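Local structure of muramoyltetrapeptide carboxypeptidase (Oxalobacter formigenes OXCC13, 6UUK) at residues L162-P172 and K320-R328. The protein probably acts as a serine-type LD-carboxypeptidase of the S66 family, trimming the C-terminal D-alanine from tetrapeptide stems of cell-wall muropeptides. Numbering follows the deposited sequence.
Sequences LKHGAVSFSGP and KVTLPVGGR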
loop_
_atom_site.group_PDB
_atom_site.type_symbol
_atom_site.label_atom_id
_atom_site.label_comp_id
_atom_site.label_asym_id
_atom_site.label_seq_id
_atom_site.Cartn_x
_atom_site.Cartn_y
_atom_site.Cartn_z
ATOM N N LEU B 162 16.755 10.938 -3.363
ATOM C CA LEU B 162 16.620 11.228 -4.785
ATOM C C LEU B 162 15.731 12.441 -5.024
ATOM O O LEU B 162 15.893 13.139 -6.030
ATOM C CB LEU B 162 16.067 10.006 -5.518
ATOM C CG LEU B 162 16.044 10.090 -7.043
ATOM C CD1 LEU B 162 17.446 10.328 -7.585
ATOM C CD2 LEU B 162 15.446 8.829 -7.629
ATOM N N LYS B 163 14.792 12.707 -4.112
ATOM C CA LYS B 163 13.980 13.914 -4.220
ATOM C C LYS B 163 14.831 15.168 -4.075
ATOM O O LYS B 163 14.494 16.218 -4.635
ATOM C CB LYS B 163 12.871 13.891 -3.166
ATOM C CG LYS B 163 11.862 15.020 -3.291
ATOM C CD LYS B 163 11.150 14.975 -4.634
ATOM C CE LYS B 163 10.161 16.120 -4.775
ATOM N NZ LYS B 163 9.469 16.092 -6.094
ATOM N N HIS B 164 15.937 15.078 -3.339
ATOM C CA HIS B 164 16.863 16.188 -3.168
ATOM C C HIS B 164 18.072 16.093 -4.090
ATOM O O HIS B 164 18.937 16.974 -4.048
ATOM C CB HIS B 164 17.326 16.271 -1.710
ATOM C CG HIS B 164 16.228 16.597 -0.744
ATOM N ND1 HIS B 164 15.141 15.773 -0.546
ATOM C CD2 HIS B 164 16.050 17.658 0.078
ATOM C CE1 HIS B 164 14.340 16.313 0.356
ATOM N NE2 HIS B 164 14.869 17.457 0.751
ATOM N N GLY B 165 18.157 15.052 -4.914
ATOM C CA GLY B 165 19.234 14.937 -5.877
ATOM C C GLY B 165 20.450 14.196 -5.363
ATOM O O GLY B 165 21.586 14.569 -5.673
ATOM N N ALA B 166 20.229 13.142 -4.581
ATOM C CA ALA B 166 21.301 12.332 -4.019
ATOM C C ALA B 166 21.191 10.912 -4.555
ATOM O O ALA B 166 20.108 10.317 -4.529
ATOM C CB ALA B 166 21.249 12.331 -2.489
ATOM N N VAL B 167 22.307 10.377 -5.038
ATOM C CA VAL B 167 22.347 9.031 -5.598
ATOM C C VAL B 167 22.587 8.039 -4.468
ATOM O O VAL B 167 23.589 8.131 -3.752
ATOM C CB VAL B 167 23.432 8.907 -6.678
ATOM C CG1 VAL B 167 23.581 7.457 -7.112
ATOM C CG2 VAL B 167 23.101 9.793 -7.866
ATOM N N SER B 168 21.665 7.097 -4.307
ATOM C CA SER B 168 21.781 6.018 -3.340
ATOM C C SER B 168 21.930 4.692 -4.080
ATOM O O SER B 168 21.867 4.629 -5.310
ATOM C CB SER B 168 20.572 6.004 -2.404
ATOM O OG SER B 168 19.361 5.975 -3.139
ATOM N N PHE B 169 22.125 3.622 -3.315
ATOM C CA PHE B 169 22.353 2.296 -3.877
ATOM C C PHE B 169 21.360 1.317 -3.273
ATOM O O PHE B 169 21.330 1.133 -2.052
ATOM C CB PHE B 169 23.789 1.829 -3.623
ATOM C CG PHE B 169 24.829 2.680 -4.290
ATOM C CD1 PHE B 169 25.271 2.382 -5.569
ATOM C CD2 PHE B 169 25.362 3.781 -3.641
ATOM C CE1 PHE B 169 26.229 3.165 -6.184
ATOM C CE2 PHE B 169 26.317 4.568 -4.254
ATOM C CZ PHE B 169 26.751 4.259 -5.526
ATOM N N SER B 170 20.556 0.688 -4.124
ATOM C CA SER B 170 19.610 -0.336 -3.690
ATOM C C SER B 170 20.341 -1.672 -3.714
ATOM O O SER B 170 20.476 -2.301 -4.765
ATOM C CB SER B 170 18.376 -0.345 -4.585
ATOM O OG SER B 170 17.279 -0.961 -3.935
ATOM N N GLY B 171 20.826 -2.104 -2.552
ATOM C CA GLY B 171 21.612 -3.310 -2.463
ATOM C C GLY B 171 21.398 -4.076 -1.173
ATOM O O GLY B 171 20.283 -4.169 -0.651
ATOM N N PRO B 172 22.473 -4.640 -0.634
ATOM C CA PRO B 172 22.356 -5.498 0.547
ATOM C C PRO B 172 22.284 -4.691 1.838
ATOM O O PRO B 172 22.554 -3.491 1.880
ATOM C CB PRO B 172 23.638 -6.332 0.491
ATOM C CG PRO B 172 24.629 -5.413 -0.142
ATOM C CD PRO B 172 23.856 -4.584 -1.141
ATOM N N LYS B 320 21.667 -11.006 -5.009
ATOM C CA LYS B 320 21.119 -9.726 -5.427
ATOM C C LYS B 320 22.256 -8.828 -5.890
ATOM O O LYS B 320 23.420 -9.032 -5.538
ATOM C CB LYS B 320 20.333 -9.046 -4.296
ATOM C CG LYS B 320 21.205 -8.517 -3.169
ATOM C CD LYS B 320 20.366 -7.956 -2.034
ATOM C CE LYS B 320 19.551 -9.048 -1.365
ATOM N NZ LYS B 320 18.698 -8.520 -0.267
ATOM N N VAL B 321 21.905 -7.827 -6.688
ATOM C CA VAL B 321 22.867 -6.865 -7.202
ATOM C C VAL B 321 22.663 -5.533 -6.492
ATOM O O VAL B 321 21.641 -5.289 -5.843
ATOM C CB VAL B 321 22.755 -6.693 -8.731
ATOM C CG1 VAL B 321 23.095 -7.994 -9.439
ATOM C CG2 VAL B 321 21.360 -6.222 -9.110
ATOM N N THR B 322 23.660 -4.662 -6.622
ATOM C CA THR B 322 23.612 -3.317 -6.062
ATOM C C THR B 322 23.278 -2.345 -7.189
ATOM O O THR B 322 24.077 -2.154 -8.110
ATOM C CB THR B 322 24.934 -2.953 -5.391
ATOM O OG1 THR B 322 25.155 -3.817 -4.270
ATOM C CG2 THR B 322 24.908 -1.508 -4.914
ATOM N N LEU B 323 22.097 -1.737 -7.114
ATOM C CA LEU B 323 21.613 -0.845 -8.159
ATOM C C LEU B 323 21.726 0.598 -7.698
ATOM O O LEU B 323 21.059 0.986 -6.726
ATOM C CB LEU B 323 20.166 -1.176 -8.522
ATOM C CG LEU B 323 19.929 -2.575 -9.092
ATOM C CD1 LEU B 323 18.452 -2.807 -9.371
ATOM C CD2 LEU B 323 20.753 -2.784 -10.354
ATOM N N PRO B 324 22.550 1.421 -8.350
ATOM C CA PRO B 324 22.637 2.838 -7.970
ATOM C C PRO B 324 21.359 3.600 -8.278
ATOM O O PRO B 324 21.096 3.939 -9.436
ATOM C CB PRO B 324 23.813 3.357 -8.810
ATOM C CG PRO B 324 24.576 2.133 -9.217
ATOM C CD PRO B 324 23.549 1.059 -9.369
ATOM N N VAL B 325 20.558 3.873 -7.250
ATOM C CA VAL B 325 19.335 4.646 -7.433
ATOM C C VAL B 325 19.708 6.093 -7.725
ATOM O O VAL B 325 20.347 6.763 -6.905
ATOM C CB VAL B 325 18.428 4.542 -6.202
ATOM C CG1 VAL B 325 17.250 5.493 -6.334
ATOM C CG2 VAL B 325 17.945 3.112 -6.023
ATOM N N GLY B 326 19.307 6.582 -8.896
ATOM C CA GLY B 326 19.653 7.915 -9.340
ATOM C C GLY B 326 20.723 7.966 -10.408
ATOM O O GLY B 326 21.013 9.055 -10.917
ATOM N N GLY B 327 21.315 6.830 -10.757
ATOM C CA GLY B 327 22.333 6.779 -11.783
ATOM C C GLY B 327 21.745 6.845 -13.179
ATOM O O GLY B 327 20.545 7.031 -13.384
ATOM N N ARG B 328 22.626 6.683 -14.159
ATOM C CA ARG B 328 22.270 6.751 -15.574
ATOM C C ARG B 328 22.327 5.332 -16.132
ATOM O O ARG B 328 23.410 4.789 -16.365
ATOM C CB ARG B 328 23.212 7.694 -16.314
ATOM C CG ARG B 328 22.901 7.887 -17.787
ATOM C CD ARG B 328 23.778 8.988 -18.355
ATOM N NE ARG B 328 25.184 8.777 -18.017
ATOM C CZ ARG B 328 26.101 9.739 -17.992
ATOM N NH1 ARG B 328 25.762 10.989 -18.277
ATOM N NH2 ARG B 328 27.356 9.454 -17.674
#
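S168, F169 and S170 pair antiparallel with V325, P324 and L323, a short buried ladder that adds strand 323-325 to the edge of the otherwise parallel sheet of the N-terminal domain. S170 and L323 form a hydrogen-bonded pair: L323 N reaches S170 O at 2.9 Å, and S170 N returns a bond to L323 O. At the next such pair S168 N bonds V325 O at 2.9 Å. P324 fits the non-hydrogen-bonded site facing F169, where its lack of an N-H costs nothing across the pair. With CG anti to the carbonyl carbon (chi1 -63°), the F169 ring is laid across the proline obliquely, CE1 lying 3.6 Å from P324 CB, while T322 CG2 meets F169 CB. On the other face S168 and S170 are small enough to let V325 spread its two methyls, CG2 against S170 CB and CG1 against L162 CD2, 4.0 Å away at the end of helix 155-163; S168 OG also makes a weak hydrogen bond to E158. The segment from the C-terminal domain thus completes the sheet of its partner, tying together the two domains of the S66 fold, with S170 and K320 near the predicted charge-relay residues E246 and H316. A type II turn, P324 to G327, then leads the chain away; glycine suits G326 on two counts, since at its positive phi a side chain would press on the preceding carbonyl and also crowd L162 CD1 and V167 CG2. V167 lies alongside this turn, CG1 3.3 Å from V325 O and CG2 3.8 Å from G326 O. Shortened to an alanine here, the residue would probably leave a gap beside V325 O and the G326 peptide. Beyond the ladder, P172 CD packs on T322 OG1 at 3.5 Å.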